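Local coordinates for uncharacterized protein (PDB 4RHO) that is of unknown function but probably acts as an immunity protein that protects the bacterium against a toxin, at residues G187-L192 / G218-S223. Numbering follows the deposited sequence.
Sequences GWMLYL and GTIIVS
Selenomethionine Met189 reaches across to Ile220 and Val222, and it is worth following outward. Its CB lies against Ile221 O as well as Ile220 CG2, and CG touches both that methyl and Val222 CG2. Met189 SE then lies 3.8 Å from Ile220 CG2, and CE finishes 3.9 Å from Val222 CG2. Beyond CG the chain is fully extended (chi2 179°), which keeps it running alongside Val222 while it crosses Ile220 at a slant. Tyr191 is on the same face: the edge of its ring meets Ile220 CG1, and CE1 passes 3.6 Å from Gly218 CA, where there is no side chain to block it. Helix 148-162 packs over this face, through Leu151, Thr156 and Val159.

Strands 189-192 and 215-222 are antiparallel neighbours in the large sheet of this Imm52-family protein. Leu190 and Ile221 form a hydrogen-bonded pair, with Ile221 N giving Leu190 O a nearly straight bond (172° at the hydrogen) from above the carbonyl plane. Their side chains, with Leu192, lie on the other face, where Ile221 CD1 comes 4.2 Å from Leu192 CD1 and helix 234-249 packs against Leu190 and Ile221.

Just outside the strands, Ser223 N hydrogen-bonds Trp188 O, while Ser223 OG donates to Gly187 O at 2.6 Å, in the carbonyl plane. Trp188 NE1 turns instead to Val224 O, just beyond Ser223.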
ATOM      1  N   GLY A 187       6.530   5.832  10.335  1.00 25.90           N
ATOM      2  CA  GLY A 187       6.758   4.393  10.455  1.00 25.41           C
ATOM      3  C   GLY A 187       8.109   3.985   9.919  1.00 28.09           C
ATOM      4  O   GLY A 187       9.117   4.636  10.216  1.00 27.07           O
ATOM      5  N   TRP A 188       8.135   2.971   9.036  1.00 24.71           N
ATOM      6  CA  TRP A 188       9.374   2.601   8.346  1.00 24.97           C
ATOM      7  C   TRP A 188       9.703   3.641   7.275  1.00 26.30           C
ATOM      8  O   TRP A 188      10.815   4.179   7.252  1.00 26.55           O
ATOM      9  CB  TRP A 188       9.252   1.193   7.710  1.00 24.22           C
ATOM     10  CG  TRP A 188      10.580   0.577   7.319  1.00 25.85           C
ATOM     11  CD1 TRP A 188      11.795   1.201   7.271  1.00 28.80           C
ATOM     12  CD2 TRP A 188      10.817  -0.792   6.964  1.00 26.42           C
ATOM     13  NE1 TRP A 188      12.775   0.303   6.919  1.00 28.73           N
ATOM     14  CE2 TRP A 188      12.202  -0.929   6.722  1.00 30.57           C
ATOM     15  CE3 TRP A 188       9.999  -1.932   6.867  1.00 28.15           C
ATOM     16  CZ2 TRP A 188      12.781  -2.151   6.352  1.00 30.99           C
ATOM     17  CZ3 TRP A 188      10.571  -3.136   6.483  1.00 30.52           C
ATOM     18  CH2 TRP A 188      11.943  -3.237   6.228  1.00 31.90           C
HETATM   19  N   MSE A 189       8.707   3.959   6.410  1.00 20.45           N
HETATM   20  CA  MSE A 189       8.864   4.912   5.294  1.00 18.78           C
HETATM   21  C   MSE A 189       7.656   5.792   5.140  1.00 23.40           C
HETATM   22  O   MSE A 189       6.530   5.308   5.255  1.00 22.83           O
HETATM   23  CB  MSE A 189       9.084   4.169   3.991  1.00 19.80           C
HETATM   24  CG  MSE A 189      10.369   3.528   3.896  1.00 25.11           C
HETATM   25 SE   MSE A 189      10.518   2.627   2.249  0.75 28.88          SE
HETATM   26  CE  MSE A 189      12.274   1.986   2.478  1.00 27.12           C
ATOM     27  N   LEU A 190       7.868   7.018   4.653  1.00 20.12           N
ATOM     28  CA  LEU A 190       6.771   7.917   4.318  1.00 19.27           C
ATOM     29  C   LEU A 190       7.069   8.665   3.030  1.00 23.05           C
ATOM     30  O   LEU A 190       8.064   9.391   2.955  1.00 21.71           O
ATOM     31  CB  LEU A 190       6.516   8.914   5.466  1.00 18.80           C
ATOM     32  CG  LEU A 190       5.459   9.994   5.186  1.00 21.51           C
ATOM     33  CD1 LEU A 190       4.068   9.394   5.128  1.00 20.02           C
ATOM     34  CD2 LEU A 190       5.516  11.086   6.225  1.00 24.19           C
ATOM     35  N   TYR A 191       6.200   8.509   2.012  1.00 19.64           N
ATOM     36  CA  TYR A 191       6.333   9.256   0.767  1.00 19.61           C
ATOM     37  C   TYR A 191       5.452  10.495   0.787  1.00 25.66           C
ATOM     38  O   TYR A 191       4.271  10.413   1.133  1.00 25.26           O
ATOM     39  CB  TYR A 191       5.983   8.376  -0.455  1.00 19.86           C
ATOM     40  CG  TYR A 191       5.835   9.171  -1.742  1.00 20.81           C
ATOM     41  CD1 TYR A 191       6.954   9.557  -2.480  1.00 22.27           C
ATOM     42  CD2 TYR A 191       4.583   9.596  -2.186  1.00 21.45           C
ATOM     43  CE1 TYR A 191       6.828  10.322  -3.642  1.00 22.15           C
ATOM     44  CE2 TYR A 191       4.443  10.357  -3.351  1.00 22.20           C
ATOM     45  CZ  TYR A 191       5.569  10.721  -4.075  1.00 28.81           C
ATOM     46  OH  TYR A 191       5.437  11.473  -5.219  1.00 25.69           O
ATOM     47  N   LEU A 192       6.015  11.634   0.393  1.00 23.92           N
ATOM     48  CA  LEU A 192       5.265  12.872   0.226  1.00 24.52           C
ATOM     49  C   LEU A 192       5.615  13.508  -1.115  1.00 30.31           C
ATOM     50  O   LEU A 192       6.771  13.473  -1.526  1.00 31.04           O
ATOM     51  CB  LEU A 192       5.556  13.853   1.388  1.00 24.55           C
ATOM     52  CG  LEU A 192       5.048  13.422   2.772  1.00 28.61           C
ATOM     53  CD1 LEU A 192       5.595  14.312   3.846  1.00 28.62           C
ATOM     54  CD2 LEU A 192       3.516  13.405   2.819  1.00 32.43           C
ATOM     55  N   GLY A 218       8.604  13.534  -5.674  1.00 29.78           N
ATOM     56  CA  GLY A 218       8.508  13.474  -4.223  1.00 28.56           C
ATOM     57  C   GLY A 218       9.719  12.873  -3.555  1.00 31.62           C
ATOM     58  O   GLY A 218      10.779  12.741  -4.173  1.00 31.17           O
ATOM     59  N   THR A 219       9.593  12.552  -2.277  1.00 28.65           N
ATOM     60  CA  THR A 219      10.695  11.985  -1.510  1.00 28.53           C
ATOM     61  C   THR A 219      10.180  10.903  -0.585  1.00 31.57           C
ATOM     62  O   THR A 219       9.155  11.096   0.073  1.00 31.55           O
ATOM     63  CB  THR A 219      11.429  13.108  -0.700  1.00 37.59           C
ATOM     64  OG1 THR A 219      11.692  14.219  -1.553  1.00 38.73           O
ATOM     65  CG2 THR A 219      12.734  12.619  -0.064  1.00 37.83           C
ATOM     66  N   ILE A 220      10.892   9.767  -0.508  1.00 27.66           N
ATOM     67  CA  ILE A 220      10.603   8.744   0.496  1.00 26.92           C
ATOM     68  C   ILE A 220      11.477   8.995   1.720  1.00 30.80           C
ATOM     69  O   ILE A 220      12.707   9.080   1.598  1.00 30.59           O
ATOM     70  CB  ILE A 220      10.813   7.307  -0.069  1.00 30.16           C
ATOM     71  CG1 ILE A 220       9.917   7.053  -1.293  1.00 29.87           C
ATOM     72  CG2 ILE A 220      10.573   6.244   1.031  1.00 31.93           C
ATOM     73  CD1 ILE A 220      10.262   5.777  -2.062  1.00 33.09           C
ATOM     74  N   ILE A 221      10.854   9.188   2.877  1.00 27.01           N
ATOM     75  CA  ILE A 221      11.574   9.425   4.114  1.00 26.86           C
ATOM     76  C   ILE A 221      11.723   8.106   4.872  1.00 29.50           C
ATOM     77  O   ILE A 221      10.725   7.442   5.150  1.00 27.93           O
ATOM     78  CB  ILE A 221      10.853  10.500   4.967  1.00 30.28           C
ATOM     79  CG1 ILE A 221      10.456  11.726   4.099  1.00 31.31           C
ATOM     80  CG2 ILE A 221      11.722  10.917   6.167  1.00 30.89           C
ATOM     81  CD1 ILE A 221       9.362  12.576   4.697  1.00 41.98           C
ATOM     82  N   VAL A 222      12.977   7.686   5.144  1.00 25.71           N
ATOM     83  CA  VAL A 222      13.229   6.402   5.800  1.00 25.50           C
ATOM     84  C   VAL A 222      13.769   6.630   7.232  1.00 30.90           C
ATOM     85  O   VAL A 222      14.711   7.407   7.429  1.00 30.21           O
ATOM     86  CB  VAL A 222      14.195   5.514   4.965  1.00 29.03           C
ATOM     87  CG1 VAL A 222      14.321   4.123   5.575  1.00 29.08           C
ATOM     88  CG2 VAL A 222      13.733   5.423   3.511  1.00 28.47           C
ATOM     89  N   SER A 223      13.156   5.963   8.222  1.00 28.06           N
ATOM     90  CA  SER A 223      13.548   6.107   9.623  1.00 28.38           C
ATOM     91  C   SER A 223      14.622   5.093  10.007  1.00 32.92           C
ATOM     92  O   SER A 223      15.463   5.386  10.847  1.00 33.24           O
ATOM     93  CB  SER A 223      12.332   5.944  10.535  1.00 30.47           C
ATOM     94  OG  SER A 223      11.760   4.653  10.393  1.00 31.62           O
TER